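Local atomic coordinates of beta-lactamase-like protein (Novosphingobium pentaromativorans US6-1, PDB entry 6AUF), a protein that probably hydrolyses beta-lactam antibiotics at a two-zinc active site, as expected of a class B3 metallo-beta-lactamase. Residues T105-H110 and A184-S189; R180-H185 and S237-L242; S191-A196 and M205-D210. All coordinates share one frame; numbering follows the deposited sequence.

Contact 1. Residues T105-H110 and A184-S189; sequences TSHEHH and AHSPGS. With ZN (zinc ion), chain C.
Three imidazoles and one zinc ion make the dense end of this contact. His-107 binds the metal through NE2 at 2.1 Å, whereas His-109 turns its ring to use ND1, 1.9 Å from the zinc. From 184-189, His-185 completes the trio with its NE2 at 2.1 Å from the ion, and a fourth ligand atom comes from outside the two segments. The CG of His-185 lies anti to the backbone N (chi1 163°), which swings the ring out across the gap. There it crosses His-107 obliquely, planes 55° apart, with His-185 CD2 placed 3.3 Å above the centre of the His-107 ring. His-109 and His-185 instead meet tip to tip, rim against rim. The remote nitrogens are held as well: His-107 ND1 by Asp-210, His-109 NE2 by Asp-146 and His-185 ND1 by the carbonyl of Thr-213, so each ring's rotation is fixed from behind.

Away from the metal, Glu-108 bends at chi2 (-85°) and brings its carboxylate over the type I turn Ser-186 to Ser-189. Ser-186 OG donates to Glu-108 OE2 over 2.8 Å, and Gly-188 N donates to Glu-108 OE1 over 3.0 Å, both from above the carboxylate plane. Two donors therefore grip this buried acid, which probably favours its ionised form.

Packing is looser toward Thr-105, where water 1 stands between the backbones, 3.0 Å from Ser-106 O and also hydrogen-bonded to Gly-188 O and Thr-105 OG1. Pro-187 is partly exposed and barely touches the other segment, its nearest atom to the Glu-108 carboxylate being CD. His-107 and His-109, with Asp-111 and His-112 of the second zinc site, form the HxHxDH signature, and His-185 completes the three-histidine zinc site of a metallo-beta-lactamase.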
loop_
_atom_site.group_PDB
_atom_site.type_symbol
_atom_site.label_atom_id
_atom_site.label_comp_id
_atom_site.label_asym_id
_atom_site.label_seq_id
_atom_site.Cartn_x
_atom_site.Cartn_y
_atom_site.Cartn_z
ATOM N N THR A 105 -1.877 -3.346 5.977
ATOM C CA THR A 105 -2.064 -2.015 5.415
ATOM C C THR A 105 -0.742 -1.468 4.908
ATOM O O THR A 105 0.327 -1.793 5.427
ATOM C CB THR A 105 -2.647 -1.016 6.427
ATOM O OG1 THR A 105 -1.839 -0.983 7.613
ATOM C CG2 THR A 105 -4.076 -1.389 6.771
ATOM N N SER A 106 -0.834 -0.641 3.869
ATOM C CA SER A 106 0.313 0.152 3.444
ATOM C C SER A 106 0.496 1.334 4.396
ATOM O O SER A 106 1.498 1.419 5.112
ATOM C CB SER A 106 0.122 0.616 2.002
ATOM O OG SER A 106 -1.094 1.332 1.913
ATOM N N HIS A 107 -0.481 2.244 4.436
ATOM C CA HIS A 107 -0.406 3.374 5.351
ATOM C C HIS A 107 -1.815 3.744 5.795
ATOM O O HIS A 107 -2.800 3.164 5.346
ATOM C CB HIS A 107 0.379 4.547 4.739
ATOM C CG HIS A 107 -0.368 5.345 3.715
ATOM N ND1 HIS A 107 -0.133 5.230 2.362
ATOM C CD2 HIS A 107 -1.298 6.321 3.851
ATOM C CE1 HIS A 107 -0.890 6.095 1.709
ATOM N NE2 HIS A 107 -1.617 6.759 2.588
ATOM N N GLU A 108 -1.902 4.692 6.721
ATOM C CA GLU A 108 -3.054 4.817 7.612
ATOM C C GLU A 108 -4.020 5.914 7.179
ATOM O O GLU A 108 -4.607 6.608 8.013
ATOM C CB GLU A 108 -2.566 5.049 9.042
ATOM C CG GLU A 108 -1.932 6.432 9.332
ATOM C CD GLU A 108 -0.450 6.523 8.995
ATOM O OE1 GLU A 108 0.229 7.417 9.554
ATOM O OE2 GLU A 108 0.035 5.708 8.184
ATOM N N HIS A 109 -4.224 6.072 5.880
ATOM C CA HIS A 109 -5.172 7.039 5.348
ATOM C C HIS A 109 -6.443 6.339 4.884
ATOM O O HIS A 109 -6.424 5.149 4.563
ATOM C CB HIS A 109 -4.533 7.834 4.213
ATOM C CG HIS A 109 -3.451 8.762 4.679
ATOM N ND1 HIS A 109 -2.457 9.230 3.847
ATOM C CD2 HIS A 109 -3.208 9.306 5.897
ATOM C CE1 HIS A 109 -1.656 10.026 4.527
ATOM N NE2 HIS A 109 -2.090 10.091 5.773
ATOM N N HIS A 110 -7.551 7.095 4.869
ATOM C CA HIS A 110 -8.875 6.517 4.610
ATOM C C HIS A 110 -8.967 5.885 3.225
ATOM O O HIS A 110 -9.669 4.885 3.038
ATOM C CB HIS A 110 -9.947 7.591 4.735
ATOM C CG HIS A 110 -9.885 8.596 3.635
ATOM N ND1 HIS A 110 -10.554 8.435 2.443
ATOM C CD2 HIS A 110 -9.168 9.738 3.512
ATOM C CE1 HIS A 110 -10.287 9.456 1.650
ATOM N NE2 HIS A 110 -9.450 10.262 2.275
ATOM N N ALA A 184 8.057 7.624 4.783
ATOM C CA ALA A 184 8.247 8.776 3.911
ATOM C C ALA A 184 6.960 9.574 3.743
ATOM O O ALA A 184 6.987 10.808 3.776
ATOM C CB ALA A 184 8.788 8.328 2.561
ATOM N N HIS A 185 5.827 8.898 3.578
ATOM C CA HIS A 185 4.596 9.576 3.197
ATOM C C HIS A 185 3.749 9.931 4.405
ATOM O O HIS A 185 3.054 10.955 4.392
ATOM C CB HIS A 185 3.803 8.702 2.203
ATOM C CG HIS A 185 2.359 9.095 2.057
ATOM N ND1 HIS A 185 1.937 10.128 1.245
ATOM C CD2 HIS A 185 1.242 8.605 2.643
ATOM C CE1 HIS A 185 0.624 10.253 1.331
ATOM N NE2 HIS A 185 0.179 9.340 2.171
ATOM N N SER A 186 3.803 9.104 5.440
ATOM C CA SER A 186 3.078 9.315 6.682
ATOM C C SER A 186 3.875 8.674 7.803
ATOM O O SER A 186 4.797 7.888 7.552
ATOM C CB SER A 186 1.683 8.696 6.613
ATOM O OG SER A 186 1.807 7.286 6.659
ATOM N N PRO A 187 3.538 8.963 9.058
ATOM C CA PRO A 187 4.279 8.319 10.151
ATOM C C PRO A 187 4.141 6.810 10.165
ATOM O O PRO A 187 5.119 6.110 10.476
ATOM C CB PRO A 187 3.679 8.971 11.403
ATOM C CG PRO A 187 3.249 10.326 10.925
ATOM C CD PRO A 187 2.714 10.087 9.538
ATOM N N GLY A 188 2.958 6.286 9.833
ATOM C CA GLY A 188 2.664 4.871 9.907
ATOM C C GLY A 188 2.975 4.090 8.649
ATOM O O GLY A 188 2.654 2.898 8.570
ATOM N N SER A 189 3.599 4.722 7.659
ATOM C CA SER A 189 3.798 4.069 6.371
ATOM C C SER A 189 4.610 2.784 6.510
ATOM O O SER A 189 5.641 2.740 7.194
ATOM C CB SER A 189 4.488 5.025 5.406
ATOM O OG SER A 189 5.113 4.275 4.384
HETATM ZN ZN ZN C . -1.823 8.778 2.108
HETATM O O HOH W 1 0.900 0.365 7.812
#

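Contact 2. Residues R180-H185 and S237-L242; sequences RETPAH and SRIAQL. With ZN (zinc ion), chain C.
Arg-238 carries the contact, reaching from the helix along an arm extended from CG to NE. Its NH1 donates to the carbonyl O of Glu-181 at 3.0 Å, almost straight (N-H...O 175°), the acceptor in the guanidinium plane, the donor above the carbonyl plane. Water 2 links the same NH1 to Glu-181 OE2. Arg-180 crosses this arm at about a right angle and lays one guanidinium face over Arg-238 CG, its CZ 3.9 Å away. Two donors of like charge thus lie close, Arg-180 NH2 3.0 Å from Arg-238 NE, and are not hydrogen-bonded. Leu-242 and Arg-180 pass in opposite directions, CD2 against CG. Deeper in, Thr-182 CB rests on Ile-239 CG1 at 3.8 Å.

Outward, Asp-166 forms a salt bridge with Arg-180 NE, and Arg-231 and Ser-132 hold the Glu-181 carboxylate; both acids probably offset the like charges. Thr-182 OG1 is hydrogen-bonded to Ser-191 OG on the adjacent strand. Beyond Thr-182, an inverse gamma turn centred on Pro-183 leads to the zinc ligand His-185. This is helix-on-sheet packing, helix 226-241 against the end of strand 175-181 and the following loop, in the alpha-beta/beta-alpha sandwich of the metallo-beta-lactamase fold.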
loop_
_atom_site.group_PDB
_atom_site.type_symbol
_atom_site.label_atom_id
_atom_site.label_comp_id
_atom_site.label_asym_id
_atom_site.label_seq_id
_atom_site.Cartn_x
_atom_site.Cartn_y
_atom_site.Cartn_z
ATOM N N ARG A 180 8.555 -3.574 6.392
ATOM C CA ARG A 180 9.528 -2.552 6.714
ATOM C C ARG A 180 8.772 -1.277 7.061
ATOM O O ARG A 180 7.869 -0.871 6.316
ATOM C CB ARG A 180 10.485 -2.267 5.546
ATOM C CG ARG A 180 11.510 -3.357 5.189
ATOM C CD ARG A 180 12.316 -3.871 6.342
ATOM N NE ARG A 180 13.050 -2.820 7.048
ATOM C CZ ARG A 180 14.356 -2.582 6.920
ATOM N NH1 ARG A 180 15.094 -3.306 6.088
ATOM N NH2 ARG A 180 14.935 -1.607 7.626
ATOM N N GLU A 181 9.149 -0.641 8.178
ATOM C CA GLU A 181 8.691 0.722 8.433
ATOM C C GLU A 181 9.365 1.673 7.447
ATOM O O GLU A 181 10.601 1.756 7.396
ATOM C CB GLU A 181 8.971 1.139 9.875
ATOM C CG GLU A 181 7.818 0.787 10.812
ATOM C CD GLU A 181 7.974 1.369 12.201
ATOM O OE1 GLU A 181 6.989 1.375 12.985
ATOM O OE2 GLU A 181 9.089 1.826 12.501
ATOM N N THR A 182 8.553 2.385 6.664
ATOM C CA THR A 182 9.024 3.216 5.548
ATOM C C THR A 182 8.340 4.580 5.611
ATOM O O THR A 182 7.526 4.917 4.746
ATOM C CB THR A 182 8.757 2.522 4.200
ATOM O OG1 THR A 182 7.351 2.244 4.056
ATOM C CG2 THR A 182 9.487 1.206 4.126
ATOM N N PRO A 183 8.665 5.404 6.610
ATOM C CA PRO A 183 7.778 6.528 6.956
ATOM C C PRO A 183 7.961 7.780 6.112
ATOM O O PRO A 183 7.990 8.888 6.662
ATOM C CB PRO A 183 8.135 6.803 8.428
ATOM C CG PRO A 183 8.972 5.610 8.859
ATOM C CD PRO A 183 9.704 5.220 7.633
ATOM N N ALA A 184 8.057 7.624 4.783
ATOM C CA ALA A 184 8.247 8.776 3.911
ATOM C C ALA A 184 6.960 9.574 3.743
ATOM O O ALA A 184 6.987 10.808 3.776
ATOM C CB ALA A 184 8.788 8.328 2.561
ATOM N N HIS A 185 5.827 8.898 3.578
ATOM C CA HIS A 185 4.596 9.576 3.197
ATOM C C HIS A 185 3.749 9.931 4.405
ATOM O O HIS A 185 3.054 10.955 4.392
ATOM C CB HIS A 185 3.803 8.702 2.203
ATOM C CG HIS A 185 2.359 9.095 2.057
ATOM N ND1 HIS A 185 1.937 10.128 1.245
ATOM C CD2 HIS A 185 1.242 8.605 2.643
ATOM C CE1 HIS A 185 0.624 10.253 1.331
ATOM N NE2 HIS A 185 0.179 9.340 2.171
ATOM N N SER A 237 15.217 5.462 2.298
ATOM C CA SER A 237 16.357 4.565 2.242
ATOM C C SER A 237 15.903 3.112 2.267
ATOM O O SER A 237 16.416 2.287 1.505
ATOM C CB SER A 237 17.321 4.877 3.388
ATOM O OG SER A 237 18.124 3.749 3.686
ATOM N N ARG A 238 14.924 2.787 3.110
ATOM C CA ARG A 238 14.422 1.417 3.152
ATOM C C ARG A 238 13.657 1.047 1.881
ATOM O O ARG A 238 13.784 -0.078 1.382
ATOM C CB ARG A 238 13.550 1.225 4.391
ATOM C CG ARG A 238 14.408 1.155 5.687
ATOM C CD ARG A 238 13.572 1.297 6.934
ATOM N NE ARG A 238 14.399 1.328 8.129
ATOM C CZ ARG A 238 13.935 1.522 9.360
ATOM N NH1 ARG A 238 12.644 1.693 9.582
ATOM N NH2 ARG A 238 14.775 1.542 10.371
ATOM N N ILE A 239 12.850 1.970 1.351
ATOM C CA ILE A 239 12.102 1.682 0.138
ATOM C C ILE A 239 13.064 1.332 -0.989
ATOM O O ILE A 239 12.841 0.375 -1.751
ATOM C CB ILE A 239 11.198 2.874 -0.232
ATOM C CG1 ILE A 239 9.957 2.914 0.644
ATOM C CG2 ILE A 239 10.782 2.805 -1.705
ATOM C CD1 ILE A 239 9.163 4.187 0.445
ATOM N N ALA A 240 14.162 2.086 -1.091
ATOM C CA ALA A 240 15.070 1.929 -2.215
ATOM C C ALA A 240 15.797 0.597 -2.172
ATOM O O ALA A 240 16.276 0.129 -3.218
ATOM C CB ALA A 240 16.080 3.078 -2.238
ATOM N N GLN A 241 15.858 -0.030 -0.999
ATOM C CA GLN A 241 16.628 -1.245 -0.794
ATOM C C GLN A 241 15.766 -2.481 -0.621
ATOM O O GLN A 241 16.311 -3.563 -0.373
ATOM C CB GLN A 241 17.543 -1.081 0.428
ATOM C CG GLN A 241 18.864 -0.432 0.086
ATOM C CD GLN A 241 19.309 0.510 1.154
ATOM O OE1 GLN A 241 19.085 1.725 1.058
ATOM N NE2 GLN A 241 19.935 -0.035 2.200
ATOM N N LEU A 242 14.447 -2.349 -0.714
ATOM C CA LEU A 242 13.564 -3.512 -0.684
ATOM C C LEU A 242 13.991 -4.528 -1.740
ATOM O O LEU A 242 14.360 -4.138 -2.858
ATOM C CB LEU A 242 12.116 -3.093 -0.957
ATOM C CG LEU A 242 11.487 -2.046 -0.048
ATOM C CD1 LEU A 242 10.052 -1.743 -0.464
ATOM C CD2 LEU A 242 11.569 -2.520 1.428
HETATM ZN ZN ZN C . -1.823 8.778 2.108
HETATM O O HOH W 2 11.469 2.234 12.173
#

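Contact 3. Residues S191-A196 and M205-D210; sequences SWTWQA and MIAYAD
Trp-194 holds CG in the crowded position between the backbone N and the carbonyl carbon (chi1 66°), which lays its indole across the partner strand. Ile-206 has CG2 anti to its backbone N, so this methyl sits over one face of the six-membered ring, 4.0 Å from the centroid, a CH-pi contact displaced toward the rim. The nearest ring atom is Trp-194 CZ2, 3.6 Å from Ile-206 CG2. Tyr-208 sets CG anti to the backbone N (chi1 -170°) and runs beside Trp-194 in the same direction, its CB meeting the indole edge at CZ3, 4.0 Å away. On the far flank Ile-206 CD1 reaches Ala-196 CB.

The backbones form an antiparallel beta hairpin between strands 190-197 and 203-208; the N-to-C directions of the short segments 191-196 and 205-208 are 156° apart. Trp-192 with Tyr-208 and Trp-194 with Ile-206 are the hydrogen-bonded pairs of these two segments; Ile-206 N meets Trp-194 O nearly along the C=O axis at 2.8 Å. Trp-192 N approaches Tyr-208 O from above the carbonyl plane at 3.1 Å. The face bearing Trp-194, Ile-206 and Tyr-208 turns toward strand 64-66 of the other sheet, in the interior of the sandwich. There Trp-194 NE1 is hydrogen-bonded to Thr-53 and the Tyr-208 hydroxyl to Asp-76.

The other face carries Thr-193, Gln-195, Met-205 and Ala-207. Met-205, bent at chi2 and chi3, folds back so that SD lies 3.7 Å from Gln-195 CB, while its CE lies over the Trp-194 carbonyl, 3.5 Å from Trp-194 O, and touches Thr-193 CG2.

Past the end of strand 203-208, Asp-210 N donates to Ser-191 OG at 3.0 Å, an almost straight bond. This fixes the backbone of Asp-210, whose carboxylate is hydrogen-bonded to Ser-189 OG and, as a second-shell group of the zinc site, to His-107.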
loop_
_atom_site.group_PDB
_atom_site.type_symbol
_atom_site.label_atom_id
_atom_site.label_comp_id
_atom_site.label_asym_id
_atom_site.label_seq_id
_atom_site.Cartn_x
_atom_site.Cartn_y
_atom_site.Cartn_z
ATOM N N SER A 191 5.923 -0.821 4.103
ATOM C CA SER A 191 6.128 -1.470 2.822
ATOM C C SER A 191 6.325 -2.958 3.065
ATOM O O SER A 191 6.896 -3.364 4.085
ATOM C CB SER A 191 7.334 -0.889 2.086
ATOM O OG SER A 191 7.020 0.396 1.579
ATOM N N TRP A 192 5.842 -3.768 2.122
ATOM C CA TRP A 192 5.774 -5.206 2.295
ATOM C C TRP A 192 6.506 -5.928 1.170
ATOM O O TRP A 192 6.583 -5.440 0.038
ATOM C CB TRP A 192 4.323 -5.654 2.355
ATOM C CG TRP A 192 3.591 -5.159 3.568
ATOM C CD1 TRP A 192 2.900 -3.987 3.687
ATOM C CD2 TRP A 192 3.459 -5.832 4.826
ATOM N NE1 TRP A 192 2.346 -3.888 4.940
ATOM C CE2 TRP A 192 2.674 -5.009 5.660
ATOM C CE3 TRP A 192 3.942 -7.041 5.336
ATOM C CZ2 TRP A 192 2.353 -5.360 6.975
ATOM C CZ3 TRP A 192 3.625 -7.389 6.651
ATOM C CH2 TRP A 192 2.836 -6.552 7.449
ATOM N N THR A 193 7.005 -7.122 1.484
ATOM C CA THR A 193 7.913 -7.842 0.601
ATOM C C THR A 193 7.698 -9.344 0.781
ATOM O O THR A 193 7.592 -9.823 1.918
ATOM C CB THR A 193 9.366 -7.408 0.918
ATOM O OG1 THR A 193 9.956 -6.797 -0.236
ATOM C CG2 THR A 193 10.251 -8.552 1.447
ATOM N N TRP A 194 7.618 -10.084 -0.326
ATOM C CA TRP A 194 7.450 -11.538 -0.251
ATOM C C TRP A 194 7.797 -12.158 -1.597
ATOM O O TRP A 194 7.896 -11.466 -2.611
ATOM C CB TRP A 194 6.028 -11.945 0.166
ATOM C CG TRP A 194 4.951 -11.591 -0.833
ATOM C CD1 TRP A 194 4.402 -12.417 -1.789
ATOM C CD2 TRP A 194 4.285 -10.337 -0.964
ATOM N NE1 TRP A 194 3.435 -11.744 -2.509
ATOM C CE2 TRP A 194 3.340 -10.468 -2.026
ATOM C CE3 TRP A 194 4.390 -9.112 -0.299
ATOM C CZ2 TRP A 194 2.516 -9.417 -2.429
ATOM C CZ3 TRP A 194 3.564 -8.065 -0.702
ATOM C CH2 TRP A 194 2.643 -8.223 -1.753
ATOM N N GLN A 195 7.998 -13.471 -1.586
ATOM C CA GLN A 195 8.371 -14.205 -2.789
ATOM C C GLN A 195 7.152 -14.818 -3.477
ATOM O O GLN A 195 6.216 -15.289 -2.821
ATOM C CB GLN A 195 9.383 -15.303 -2.464
ATOM C CG GLN A 195 9.783 -16.104 -3.687
ATOM C CD GLN A 195 10.859 -17.121 -3.385
ATOM O OE1 GLN A 195 12.025 -16.899 -3.680
ATOM N NE2 GLN A 195 10.471 -18.244 -2.791
ATOM N N ALA A 196 7.173 -14.798 -4.812
ATOM C CA ALA A 196 6.126 -15.378 -5.639
ATOM C C ALA A 196 6.761 -16.168 -6.775
ATOM O O ALA A 196 7.766 -15.747 -7.354
ATOM C CB ALA A 196 5.198 -14.305 -6.200
ATOM N N MET A 205 10.682 -11.592 -6.241
ATOM C CA MET A 205 10.284 -10.880 -5.047
ATOM C C MET A 205 9.335 -9.761 -5.439
ATOM O O MET A 205 9.652 -8.941 -6.303
ATOM C CB MET A 205 11.501 -10.324 -4.321
ATOM C CG MET A 205 12.440 -11.392 -3.858
ATOM S SD MET A 205 11.666 -12.457 -2.633
ATOM C CE MET A 205 11.144 -11.253 -1.405
ATOM N N ILE A 206 8.182 -9.748 -4.827
ATOM C CA ILE A 206 7.233 -8.659 -4.975
ATOM C C ILE A 206 7.434 -7.672 -3.831
ATOM O O ILE A 206 7.669 -8.052 -2.674
ATOM C CB ILE A 206 5.798 -9.212 -5.029
ATOM C CG1 ILE A 206 5.612 -9.966 -6.346
ATOM C CG2 ILE A 206 4.771 -8.098 -4.908
ATOM C CD1 ILE A 206 4.546 -10.989 -6.313
ATOM N N ALA A 207 7.391 -6.392 -4.167
ATOM C CA ALA A 207 7.498 -5.313 -3.197
ATOM C C ALA A 207 6.259 -4.444 -3.339
ATOM O O ALA A 207 6.084 -3.772 -4.358
ATOM C CB ALA A 207 8.774 -4.501 -3.413
ATOM N N TYR A 208 5.388 -4.483 -2.330
ATOM C CA TYR A 208 4.272 -3.548 -2.224
ATOM C C TYR A 208 4.786 -2.309 -1.481
ATOM O O TYR A 208 4.631 -2.148 -0.263
ATOM C CB TYR A 208 3.091 -4.217 -1.532
ATOM C CG TYR A 208 1.801 -3.423 -1.574
ATOM C CD1 TYR A 208 1.331 -2.875 -2.773
ATOM C CD2 TYR A 208 1.037 -3.234 -0.417
ATOM C CE1 TYR A 208 0.154 -2.139 -2.815
ATOM C CE2 TYR A 208 -0.141 -2.499 -0.448
ATOM C CZ TYR A 208 -0.574 -1.955 -1.650
ATOM O OH TYR A 208 -1.738 -1.234 -1.686
ATOM N N ALA A 209 5.451 -1.431 -2.239
ATOM C CA ALA A 209 6.073 -0.244 -1.662
ATOM C C ALA A 209 5.028 0.854 -1.547
ATOM O O ALA A 209 4.388 1.218 -2.541
ATOM C CB ALA A 209 7.257 0.232 -2.499
ATOM N N ASP A 210 4.854 1.358 -0.330
ATOM C CA ASP A 210 3.844 2.353 -0.008
ATOM C C ASP A 210 4.016 3.618 -0.842
ATOM O O ASP A 210 5.087 3.887 -1.397
ATOM C CB ASP A 210 3.936 2.703 1.471
ATOM C CG ASP A 210 2.722 3.427 1.965
ATOM O OD1 ASP A 210 1.758 3.609 1.178
ATOM O OD2 ASP A 210 2.734 3.797 3.156
#

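How the contacts relate
All three contacts are largely buried; contact 1 lies nearest the middle of the chain, its centre about 8 Å from the chain's centre, and contact 2 farthest out at about 12 Å, with both arginines partly exposed. Chemistry follows place: metal coordination and a gripped carboxylate in the loops of contact 1, a guanidinium-to-carbonyl hydrogen bond and crossed arginines between helix and strand end in contact 2, backbone pairing and apolar side chains in contact 3. Contacts 1 and 2 share Ala-184 and His-185, and a probable hydrogen bond runs from Ser-189 OG to Thr-182 O. Contacts 2 and 3 use neighbouring strands, joined through Arg-180 N and Ser-191 O. Through Asp-210, contact 3 reaches the zinc site.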